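PDB 2BR6: N-acyl homoserine lactonase from Bacillus thuringiensis, which hydrolyses the lactone ring of N-acyl homoserine lactone quorum-sensing signals at a site that holds two zinc ions. Local coordinates for residues M1-K6 with E43-P48; S105-D110 with E142-H147; R127-A132 with H171-Q176. One frame throughout, in Å; residues are numbered along the deposited sequence.

Contact 1 of 3, residues M1-K6 with E43-P48; sequences MDMTVK and ETEEGP
Lys6 and Glu43 join the N-terminal lead-in of the chain to a beta hairpin at the periphery of the metallo-beta-lactamase fold, a partly buried packing contact away from the zinc site. The hairpin links strands 32-44 and 47-51 through a type I turn from Thr44 to Gly47, while residues 1-5 run extended, without regular structure, and the chain bends at Lys6 before strand 7-19. Over the touching parts the two backbones head in nearly opposite directions, 145° apart. A backbone bond from Lys6 N to Glu43 O (2.8 Å) fastens them. The donor sits nearly in line with the carbonyl, with a C=O...N angle of 170°, and the bond itself is noticeably bent. Around this carbonyl oxygen Val5 closes in, its CG1 lying 3.4 Å from Glu43 O; CG1 is turned anti to the backbone N (chi1 177°), which brings it beside its own carbonyl carbon and within reach of the Glu43 backbone. The Lys6 chain then runs extended past the corner of the turn, where its CE passes 3.9 Å from Glu45 CA, so aliphatic carbon makes the closest approach, and the ammonium group does not reach the Glu45 carboxylate. The turn is pinned from within as well, since Gly47 O accepts hydrogen bonds from both Thr44 N and Thr44 OG1, the hydroxyl meeting it in the carbonyl plane on a lone pair. Val5 also bonds through its backbone to Lys181 and Glu183, so the lead-in reaches both sheets of the sandwich. Farther out, a water bridges the segments, donating to Thr4 O (2.8 Å) and accepting from Glu45 N. Beyond it the exposed side chain of Met3 slants across that of Glu45, with CG 3.3 Å from OE1.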
loop_
_atom_site.group_PDB
_atom_site.type_symbol
_atom_site.label_atom_id
_atom_site.label_comp_id
_atom_site.label_asym_id
_atom_site.label_seq_id
_atom_site.Cartn_x
_atom_site.Cartn_y
_atom_site.Cartn_z
ATOM N N MET A 1 -21.828 -16.085 -7.192
ATOM C CA MET A 1 -20.602 -15.400 -7.671
ATOM C C MET A 1 -20.333 -14.175 -6.818
ATOM O O MET A 1 -21.250 -13.392 -6.531
ATOM C CB MET A 1 -20.748 -14.977 -9.134
ATOM C CG MET A 1 -19.457 -14.428 -9.734
ATOM S SD MET A 1 -19.642 -13.546 -11.293
ATOM C CE MET A 1 -20.489 -12.051 -10.773
ATOM N N ASP A 2 -19.072 -14.005 -6.431
ATOM C CA ASP A 2 -18.654 -12.822 -5.697
ATOM C C ASP A 2 -18.832 -11.580 -6.561
ATOM O O ASP A 2 -18.510 -11.588 -7.759
ATOM C CB ASP A 2 -17.183 -12.924 -5.313
ATOM C CG ASP A 2 -16.934 -13.884 -4.173
ATOM O OD1 ASP A 2 -17.877 -14.204 -3.406
ATOM O OD2 ASP A 2 -15.793 -14.344 -3.963
ATOM N N MET A 3 -19.338 -10.517 -5.943
ATOM C CA MET A 3 -19.340 -9.214 -6.576
ATOM C C MET A 3 -17.898 -8.794 -6.843
ATOM O O MET A 3 -16.981 -9.195 -6.116
ATOM C CB MET A 3 -20.014 -8.173 -5.672
ATOM C CG MET A 3 -21.524 -8.324 -5.516
ATOM S SD MET A 3 -22.433 -8.137 -7.071
ATOM C CE MET A 3 -22.493 -9.845 -7.662
ATOM N N THR A 4 -17.706 -7.999 -7.892
ATOM C CA THR A 4 -16.421 -7.347 -8.161
ATOM C C THR A 4 -16.436 -5.944 -7.577
ATOM O O THR A 4 -17.510 -5.397 -7.280
ATOM C CB THR A 4 -16.148 -7.239 -9.680
ATOM O OG1 THR A 4 -17.279 -6.635 -10.333
ATOM C CG2 THR A 4 -16.052 -8.615 -10.326
ATOM N N VAL A 5 -15.246 -5.370 -7.424
ATOM C CA VAL A 5 -15.091 -3.960 -7.096
ATOM C C VAL A 5 -15.637 -3.148 -8.274
ATOM O O VAL A 5 -15.325 -3.439 -9.436
ATOM C CB VAL A 5 -13.614 -3.630 -6.799
ATOM C CG1 VAL A 5 -13.423 -2.156 -6.520
ATOM C CG2 VAL A 5 -13.124 -4.470 -5.607
ATOM N N LYS A 6 -16.504 -2.182 -7.974
ATOM C CA LYS A 6 -17.117 -1.340 -9.003
ATOM C C LYS A 6 -16.073 -0.426 -9.659
ATOM O O LYS A 6 -16.030 -0.264 -10.891
ATOM C CB LYS A 6 -18.219 -0.479 -8.373
ATOM C CG LYS A 6 -19.398 -1.278 -7.821
ATOM C CD LYS A 6 -20.315 -0.412 -6.964
ATOM C CE LYS A 6 -21.486 -1.229 -6.430
ATOM N NZ LYS A 6 -22.553 -0.350 -5.860
ATOM N N GLU A 43 -14.393 1.246 -4.594
ATOM C CA GLU A 43 -15.830 1.377 -4.438
ATOM C C GLU A 43 -16.418 -0.018 -4.541
ATOM O O GLU A 43 -16.293 -0.672 -5.578
ATOM C CB GLU A 43 -16.417 2.283 -5.524
ATOM C CG GLU A 43 -15.919 3.721 -5.480
ATOM C CD GLU A 43 -16.611 4.586 -4.444
ATOM O OE1 GLU A 43 -17.297 4.051 -3.549
ATOM O OE2 GLU A 43 -16.459 5.825 -4.531
ATOM N N THR A 44 -17.045 -0.472 -3.458
ATOM C CA THR A 44 -17.641 -1.812 -3.422
ATOM C C THR A 44 -19.105 -1.731 -3.031
ATOM O O THR A 44 -19.580 -0.706 -2.523
ATOM C CB THR A 44 -16.921 -2.756 -2.430
ATOM O OG1 THR A 44 -17.369 -2.501 -1.084
ATOM C CG2 THR A 44 -15.406 -2.522 -2.412
ATOM N N GLU A 45 -19.807 -2.841 -3.235
ATOM C CA GLU A 45 -21.215 -2.926 -2.906
ATOM C C GLU A 45 -21.504 -2.475 -1.473
ATOM O O GLU A 45 -22.454 -1.735 -1.249
ATOM C CB GLU A 45 -21.729 -4.350 -3.135
ATOM C CG GLU A 45 -23.219 -4.501 -2.873
ATOM C CD GLU A 45 -23.711 -5.931 -3.001
ATOM O OE1 GLU A 45 -22.898 -6.875 -2.847
ATOM O OE2 GLU A 45 -24.926 -6.109 -3.246
ATOM N N GLU A 46 -20.686 -2.923 -0.519
ATOM C CA GLU A 46 -20.882 -2.621 0.907
ATOM C C GLU A 46 -20.397 -1.223 1.311
ATOM O O GLU A 46 -20.756 -0.720 2.393
ATOM C CB GLU A 46 -20.160 -3.650 1.780
ATOM C CG GLU A 46 -20.784 -5.041 1.842
ATOM C CD GLU A 46 -19.870 -6.019 2.565
ATOM O OE1 GLU A 46 -19.491 -7.041 1.956
ATOM O OE2 GLU A 46 -19.502 -5.752 3.738
ATOM N N GLY A 47 -19.570 -0.615 0.458
ATOM C CA GLY A 47 -19.065 0.740 0.688
ATOM C C GLY A 47 -17.623 0.946 0.235
ATOM O O GLY A 47 -16.972 -0.001 -0.225
ATOM N N PRO A 48 -17.122 2.175 0.377
ATOM C CA PRO A 48 -15.758 2.501 -0.048
ATOM C C PRO A 48 -14.716 1.981 0.931
ATOM O O PRO A 48 -14.910 2.007 2.157
ATOM C CB PRO A 48 -15.735 4.027 -0.071
ATOM C CG PRO A 48 -16.818 4.445 0.949
ATOM C CD PRO A 48 -17.821 3.333 0.981
HETATM O O HOH W 1 -18.425 -4.856 -4.669
#

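Contact 2 of 3, residues S105-D110 with E142-H147; sequences SHLHFD and ECILPH. With ZN (zinc ion), chain C; ZN (zinc ion), chain B; HSL (homoserine lactone), chain F.
Leu107 and Cys143 bring the two backbones closest, their CA atoms 5.7 Å apart, where the loop leading into helix 109-112 passes the 3-10 segment that includes Glu142 and Cys143. Their side chains point at the opposite segment and interlock. Cys143 CB presses on the carbonyl of Leu107, 3.2 Å from its O, and the thiol lies beyond it with SG 3.6 Å from Phe109 CA. That placement follows from SG being anti to the Cys143 carbonyl carbon (chi1 -62°), which directs sulfur along the metal-binding loop. In return the isobutyl group of Leu107 straddles the Cys143 carbonyl, both methyls resting near its oxygen, and CD1 goes on to meet Ile144 CD1 at 4.2 Å, the two side chains crossing at about a right angle. Ala133 of helix 127-133 touches both Leu107 and Ile144 and extends this apolar cluster. His106, His108 and Asp110 turn to the metals instead. His106 NE2 and His108 ND1 bind one zinc ion, each at 2.3 Å, with CD2 of His106 lying over one face of the His108 ring near its rim. The His106 ring is steadied from its far edge, where ND1 donates almost in plane to Ser105 OG, itself bonded to Asp52. Asp110 uses its two oxygens differently: OD1 ligates the second zinc ion, and OD2 accepts a long bond, 3.3 Å, from N of the homoserine lactone, which CE2 of Phe109 also approaches. A water bridges both metals. The lactone binds the first zinc ion through OD and the second through O; His171 adds to the first shell, His111 and His237 to the second, and Asp193 binds both. The sequence from His106 to His111 is the HxHxDH motif that marks the dinuclear zinc site of the metallo-beta-lactamase superfamily.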
loop_
_atom_site.group_PDB
_atom_site.type_symbol
_atom_site.label_atom_id
_atom_site.label_comp_id
_atom_site.label_asym_id
_atom_site.label_seq_id
_atom_site.Cartn_x
_atom_site.Cartn_y
_atom_site.Cartn_z
ATOM N N SER A 105 -1.478 -1.870 4.150
ATOM C CA SER A 105 -0.509 -2.832 3.590
ATOM C C SER A 105 0.581 -3.109 4.631
ATOM O O SER A 105 0.991 -4.262 4.863
ATOM C CB SER A 105 0.116 -2.260 2.311
ATOM O OG SER A 105 0.779 -1.023 2.561
ATOM N N HIS A 106 1.029 -2.032 5.271
ATOM C CA HIS A 106 1.982 -2.097 6.364
ATOM C C HIS A 106 2.038 -0.737 7.037
ATOM O O HIS A 106 1.377 0.212 6.581
ATOM C CB HIS A 106 3.361 -2.612 5.914
ATOM C CG HIS A 106 4.059 -1.766 4.891
ATOM N ND1 HIS A 106 3.451 -1.327 3.732
ATOM C CD2 HIS A 106 5.354 -1.375 4.807
ATOM C CE1 HIS A 106 4.334 -0.677 2.995
ATOM N NE2 HIS A 106 5.495 -0.688 3.625
ATOM N N LEU A 107 2.801 -0.628 8.124
ATOM C CA LEU A 107 2.710 0.595 8.912
ATOM C C LEU A 107 3.937 1.511 8.770
ATOM O O LEU A 107 4.201 2.344 9.643
ATOM C CB LEU A 107 2.365 0.275 10.375
ATOM C CG LEU A 107 1.009 -0.412 10.617
ATOM C CD1 LEU A 107 0.853 -0.773 12.103
ATOM C CD2 LEU A 107 -0.185 0.422 10.139
ATOM N N HIS A 108 4.659 1.365 7.654
ATOM C CA HIS A 108 5.733 2.304 7.291
ATOM C C HIS A 108 5.125 3.690 7.073
ATOM O O HIS A 108 3.944 3.813 6.713
ATOM C CB HIS A 108 6.511 1.838 6.062
ATOM C CG HIS A 108 7.478 0.730 6.352
ATOM N ND1 HIS A 108 8.172 0.072 5.363
ATOM C CD2 HIS A 108 7.848 0.157 7.519
ATOM C CE1 HIS A 108 8.936 -0.858 5.907
ATOM N NE2 HIS A 108 8.759 -0.830 7.216
ATOM N N PHE A 109 5.927 4.727 7.304
ATOM C CA PHE A 109 5.398 6.088 7.414
ATOM C C PHE A 109 4.654 6.571 6.155
ATOM O O PHE A 109 3.753 7.406 6.254
ATOM C CB PHE A 109 6.516 7.064 7.803
ATOM C CG PHE A 109 7.359 7.502 6.652
ATOM C CD1 PHE A 109 7.077 8.691 5.986
ATOM C CD2 PHE A 109 8.419 6.717 6.209
ATOM C CE1 PHE A 109 7.845 9.099 4.897
ATOM C CE2 PHE A 109 9.194 7.114 5.121
ATOM C CZ PHE A 109 8.900 8.313 4.465
ATOM N N ASP A 110 5.042 6.056 4.987
ATOM C CA ASP A 110 4.448 6.464 3.703
ATOM C C ASP A 110 3.178 5.683 3.363
ATOM O O ASP A 110 2.579 5.891 2.304
ATOM C CB ASP A 110 5.461 6.376 2.540
ATOM C CG ASP A 110 6.212 5.046 2.490
ATOM O OD1 ASP A 110 6.438 4.526 1.366
ATOM O OD2 ASP A 110 6.636 4.451 3.506
ATOM N N GLU A 142 2.697 8.257 14.614
ATOM C CA GLU A 142 1.567 8.549 13.712
ATOM C C GLU A 142 0.996 7.303 13.056
ATOM O O GLU A 142 -0.180 7.272 12.681
ATOM C CB GLU A 142 1.978 9.540 12.610
ATOM C CG GLU A 142 2.347 10.931 13.113
ATOM C CD GLU A 142 3.835 11.141 13.338
ATOM O OE1 GLU A 142 4.553 10.203 13.772
ATOM O OE2 GLU A 142 4.288 12.283 13.096
ATOM N N CYS A 143 1.843 6.283 12.904
ATOM C CA CYS A 143 1.470 5.052 12.222
ATOM C C CYS A 143 0.980 3.929 13.121
ATOM O O CYS A 143 0.600 2.866 12.614
ATOM C CB CYS A 143 2.652 4.540 11.409
ATOM S SG CYS A 143 3.095 5.756 10.164
ATOM N N ILE A 144 1.023 4.152 14.435
ATOM C CA ILE A 144 0.645 3.128 15.407
ATOM C C ILE A 144 -0.045 3.768 16.630
ATOM O O ILE A 144 0.243 3.446 17.789
ATOM C CB ILE A 144 1.885 2.216 15.768
ATOM C CG1 ILE A 144 1.499 0.995 16.633
ATOM C CG2 ILE A 144 3.031 3.037 16.385
ATOM C CD1 ILE A 144 0.302 0.178 16.122
ATOM N N LEU A 145 -0.969 4.691 16.354
ATOM C CA LEU A 145 -1.743 5.319 17.427
ATOM C C LEU A 145 -2.548 4.238 18.176
ATOM O O LEU A 145 -3.069 3.300 17.548
ATOM C CB LEU A 145 -2.641 6.436 16.865
ATOM C CG LEU A 145 -1.882 7.686 16.381
ATOM C CD1 LEU A 145 -2.726 8.514 15.416
ATOM C CD2 LEU A 145 -1.382 8.556 17.541
ATOM N N PRO A 146 -2.622 4.336 19.507
ATOM C CA PRO A 146 -3.031 3.189 20.327
ATOM C C PRO A 146 -4.516 2.858 20.276
ATOM O O PRO A 146 -4.880 1.700 20.514
ATOM C CB PRO A 146 -2.654 3.618 21.756
ATOM C CG PRO A 146 -2.677 5.126 21.731
ATOM C CD PRO A 146 -2.290 5.515 20.327
ATOM N N HIS A 147 -5.360 3.853 19.997
ATOM C CA HIS A 147 -6.790 3.693 20.249
ATOM C C HIS A 147 -7.707 3.688 19.037
ATOM O O HIS A 147 -8.924 3.884 19.170
ATOM C CB HIS A 147 -7.249 4.688 21.309
ATOM C CG HIS A 147 -6.454 4.615 22.576
ATOM N ND1 HIS A 147 -6.170 3.422 23.206
ATOM C CD2 HIS A 147 -5.893 5.582 23.334
ATOM C CE1 HIS A 147 -5.471 3.659 24.301
ATOM N NE2 HIS A 147 -5.294 4.963 24.404
HETATM ZN ZN ZN C . 7.561 0.120 3.138
HETATM ZN ZN ZN B . 6.605 2.353 0.748
HETATM N N HSL F . 9.891 4.498 3.283
HETATM C CA HSL F . 10.187 3.381 2.756
HETATM C C HSL F . 9.478 2.683 1.707
HETATM O O HSL F . 9.013 3.144 0.663
HETATM C CB HSL F . 11.095 2.386 3.542
HETATM C CG HSL F . 10.423 1.057 3.235
HETATM O OD HSL F . 9.453 1.262 2.097
HETATM O O HOH W 2 7.130 2.075 2.899
#

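Contact 3 of 3, residues R127-A132 with H171-Q176; sequences RTEYEA and HSPGHQ. With ZN (zinc ion), chain C; HSL (homoserine lactone), chain F.
Beside the dinuclear zinc site, the carboxylate of Glu129 on helix 127-133 grips the loop of Ser172 and Gly174 that carries the zinc ligand His171. A single oxygen, Glu129 OE1, takes two donors: Ser172 OG at 2.7 Å, coming from above the carboxylate plane, and Gly174 N at 2.9 Å, almost in line with the C-O bond. The side chain gets there by leaving anti to its backbone nitrogen (chi1 -172°) and folding at chi2 (68°), which brings the carboxylate up to the loop. OE2 is held too, by Tyr139 OH and by the backbone N of Leu107, so both oxygens are fixed and the group has little freedom to rotate. Where the helix comes closest, the CA atoms of Glu129 and Gly174 are only 3.9 Å apart; lacking a side chain, the glycine lets Thr128 OG1 lie 3.1 Å from Gly174 CA, and that hydroxyl bonds to Tyr167 OH. One helical turn on, Ala132 CB packs against Pro173 CG at 3.7 Å. Just before Ser172, His171 NE2 binds zinc at 2.2 Å, the lactone OD lying in the plane of the ring at its edge, while ND1 is bonded to Ala208 O. Consistent with a second-shell role, this buried carboxylate ties a helix to a histidine-bearing loop of the metallo-beta-lactamase metal site.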
loop_
_atom_site.group_PDB
_atom_site.type_symbol
_atom_site.label_atom_id
_atom_site.label_comp_id
_atom_site.label_asym_id
_atom_site.label_seq_id
_atom_site.Cartn_x
_atom_site.Cartn_y
_atom_site.Cartn_z
ATOM N N ARG A 127 -1.322 -8.968 12.159
ATOM C CA ARG A 127 -0.829 -9.074 13.531
ATOM C C ARG A 127 0.680 -8.837 13.633
ATOM O O ARG A 127 1.135 -8.135 14.534
ATOM C CB ARG A 127 -1.173 -10.436 14.123
ATOM C CG ARG A 127 -0.814 -10.551 15.610
ATOM C CD ARG A 127 -1.516 -11.660 16.372
ATOM N NE ARG A 127 -2.969 -11.659 16.184
ATOM C CZ ARG A 127 -3.843 -10.956 16.900
ATOM N NH1 ARG A 127 -3.442 -10.149 17.877
ATOM N NH2 ARG A 127 -5.138 -11.054 16.621
ATOM N N THR A 128 1.456 -9.436 12.728
ATOM C CA THR A 128 2.923 -9.330 12.816
ATOM C C THR A 128 3.392 -7.902 12.536
ATOM O O THR A 128 4.420 -7.470 13.069
ATOM C CB THR A 128 3.633 -10.313 11.864
ATOM O OG1 THR A 128 3.066 -10.191 10.560
ATOM C CG2 THR A 128 3.342 -11.758 12.233
ATOM N N GLU A 129 2.637 -7.173 11.717
ATOM C CA GLU A 129 2.931 -5.764 11.444
ATOM C C GLU A 129 2.587 -4.882 12.639
ATOM O O GLU A 129 3.383 -4.034 13.056
ATOM C CB GLU A 129 2.196 -5.270 10.188
ATOM C CG GLU A 129 2.602 -3.872 9.714
ATOM C CD GLU A 129 4.032 -3.793 9.183
ATOM O OE1 GLU A 129 4.627 -4.844 8.859
ATOM O OE2 GLU A 129 4.558 -2.660 9.064
ATOM N N TYR A 130 1.388 -5.096 13.179
ATOM C CA TYR A 130 0.885 -4.330 14.313
ATOM C C TYR A 130 1.816 -4.499 15.512
ATOM O O TYR A 130 2.300 -3.513 16.086
ATOM C CB TYR A 130 -0.532 -4.793 14.643
ATOM C CG TYR A 130 -1.083 -4.240 15.938
ATOM C CD1 TYR A 130 -1.563 -2.927 16.013
ATOM C CD2 TYR A 130 -1.131 -5.030 17.083
ATOM C CE1 TYR A 130 -2.081 -2.419 17.209
ATOM C CE2 TYR A 130 -1.642 -4.532 18.285
ATOM C CZ TYR A 130 -2.116 -3.231 18.335
ATOM O OH TYR A 130 -2.619 -2.738 19.521
ATOM N N GLU A 131 2.119 -5.757 15.838
ATOM C CA GLU A 131 3.009 -6.063 16.964
ATOM C C GLU A 131 4.423 -5.508 16.735
ATOM O O GLU A 131 5.040 -4.997 17.665
ATOM C CB GLU A 131 2.989 -7.566 17.286
ATOM C CG GLU A 131 1.601 -8.004 17.762
ATOM C CD GLU A 131 1.504 -9.418 18.311
ATOM O OE1 GLU A 131 2.366 -10.260 18.013
ATOM O OE2 GLU A 131 0.525 -9.684 19.045
ATOM N N ALA A 132 4.919 -5.573 15.501
ATOM C CA ALA A 132 6.205 -4.951 15.168
ATOM C C ALA A 132 6.171 -3.432 15.361
ATOM O O ALA A 132 7.116 -2.852 15.903
ATOM C CB ALA A 132 6.649 -5.302 13.743
ATOM N N HIS A 171 9.495 -7.328 3.240
ATOM C CA HIS A 171 9.752 -5.901 3.198
ATOM C C HIS A 171 9.563 -5.273 4.586
ATOM O O HIS A 171 10.393 -4.481 5.043
ATOM C CB HIS A 171 8.827 -5.211 2.215
ATOM C CG HIS A 171 8.970 -3.731 2.246
ATOM N ND1 HIS A 171 10.102 -3.093 1.796
ATOM C CD2 HIS A 171 8.164 -2.768 2.751
ATOM C CE1 HIS A 171 9.964 -1.792 1.969
ATOM N NE2 HIS A 171 8.802 -1.570 2.555
ATOM N N SER A 172 8.453 -5.629 5.230
ATOM C CA SER A 172 8.215 -5.346 6.646
ATOM C C SER A 172 7.739 -6.659 7.304
ATOM O O SER A 172 7.341 -7.602 6.589
ATOM C CB SER A 172 7.184 -4.212 6.813
ATOM O OG SER A 172 5.873 -4.640 6.479
ATOM N N PRO A 173 7.747 -6.736 8.638
ATOM C CA PRO A 173 7.396 -7.988 9.327
ATOM C C PRO A 173 6.019 -8.563 8.960
ATOM O O PRO A 173 5.863 -9.800 8.887
ATOM C CB PRO A 173 7.456 -7.596 10.803
ATOM C CG PRO A 173 8.482 -6.484 10.814
ATOM C CD PRO A 173 8.127 -5.676 9.602
ATOM N N GLY A 174 5.045 -7.685 8.699
ATOM C CA GLY A 174 3.673 -8.110 8.398
ATOM C C GLY A 174 3.084 -7.479 7.148
ATOM O O GLY A 174 1.879 -7.254 7.070
ATOM N N HIS A 175 3.930 -7.215 6.156
ATOM C CA HIS A 175 3.468 -6.591 4.918
ATOM C C HIS A 175 2.411 -7.457 4.221
ATOM O O HIS A 175 2.551 -8.677 4.165
ATOM C CB HIS A 175 4.658 -6.381 3.969
ATOM C CG HIS A 175 4.286 -5.675 2.704
ATOM N ND1 HIS A 175 3.748 -6.335 1.621
ATOM C CD2 HIS A 175 4.322 -4.362 2.368
ATOM C CE1 HIS A 175 3.488 -5.462 0.664
ATOM N NE2 HIS A 175 3.821 -4.257 1.092
ATOM N N GLN A 176 1.372 -6.821 3.678
ATOM C CA GLN A 176 0.376 -7.529 2.872
ATOM C C GLN A 176 0.079 -6.788 1.557
ATOM O O GLN A 176 0.071 -5.540 1.510
ATOM C CB GLN A 176 -0.914 -7.752 3.661
ATOM C CG GLN A 176 -1.598 -6.473 4.138
ATOM C CD GLN A 176 -2.773 -6.768 5.073
ATOM O OE1 GLN A 176 -3.217 -7.920 5.185
ATOM N NE2 GLN A 176 -3.310 -5.725 5.691
HETATM ZN ZN ZN C . 7.561 0.120 3.138
HETATM N N HSL F . 9.891 4.498 3.283
HETATM C CA HSL F . 10.187 3.381 2.756
HETATM C C HSL F . 9.478 2.683 1.707
HETATM O O HSL F . 9.013 3.144 0.663
HETATM C CB HSL F . 11.095 2.386 3.542
HETATM C CG HSL F . 10.423 1.057 3.235
HETATM O OD HSL F . 9.453 1.262 2.097
HETATM O O HOH W 2 7.130 2.075 2.899
#

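Contact 1 stands apart, its centre 26 Å from that of contact 2 and 27 Å from that of contact 3, and it is completed along the chain before either of them begins. It lies at the periphery of the fold, on inner strands of the seven-stranded sheet. Contacts 2 and 3 are interleaved, in the order 105-110, 127-132, 142-147, 171-176, with centres 11 Å apart. They touch directly, for instance through a probable backbone bond from Gln176 N to Ser105 O at 2.8 Å, and share one zinc ion, the homoserine lactone and the bridging water. Segments that follow strands of both sheets, among them helix 127-133, thereby converge on one active site.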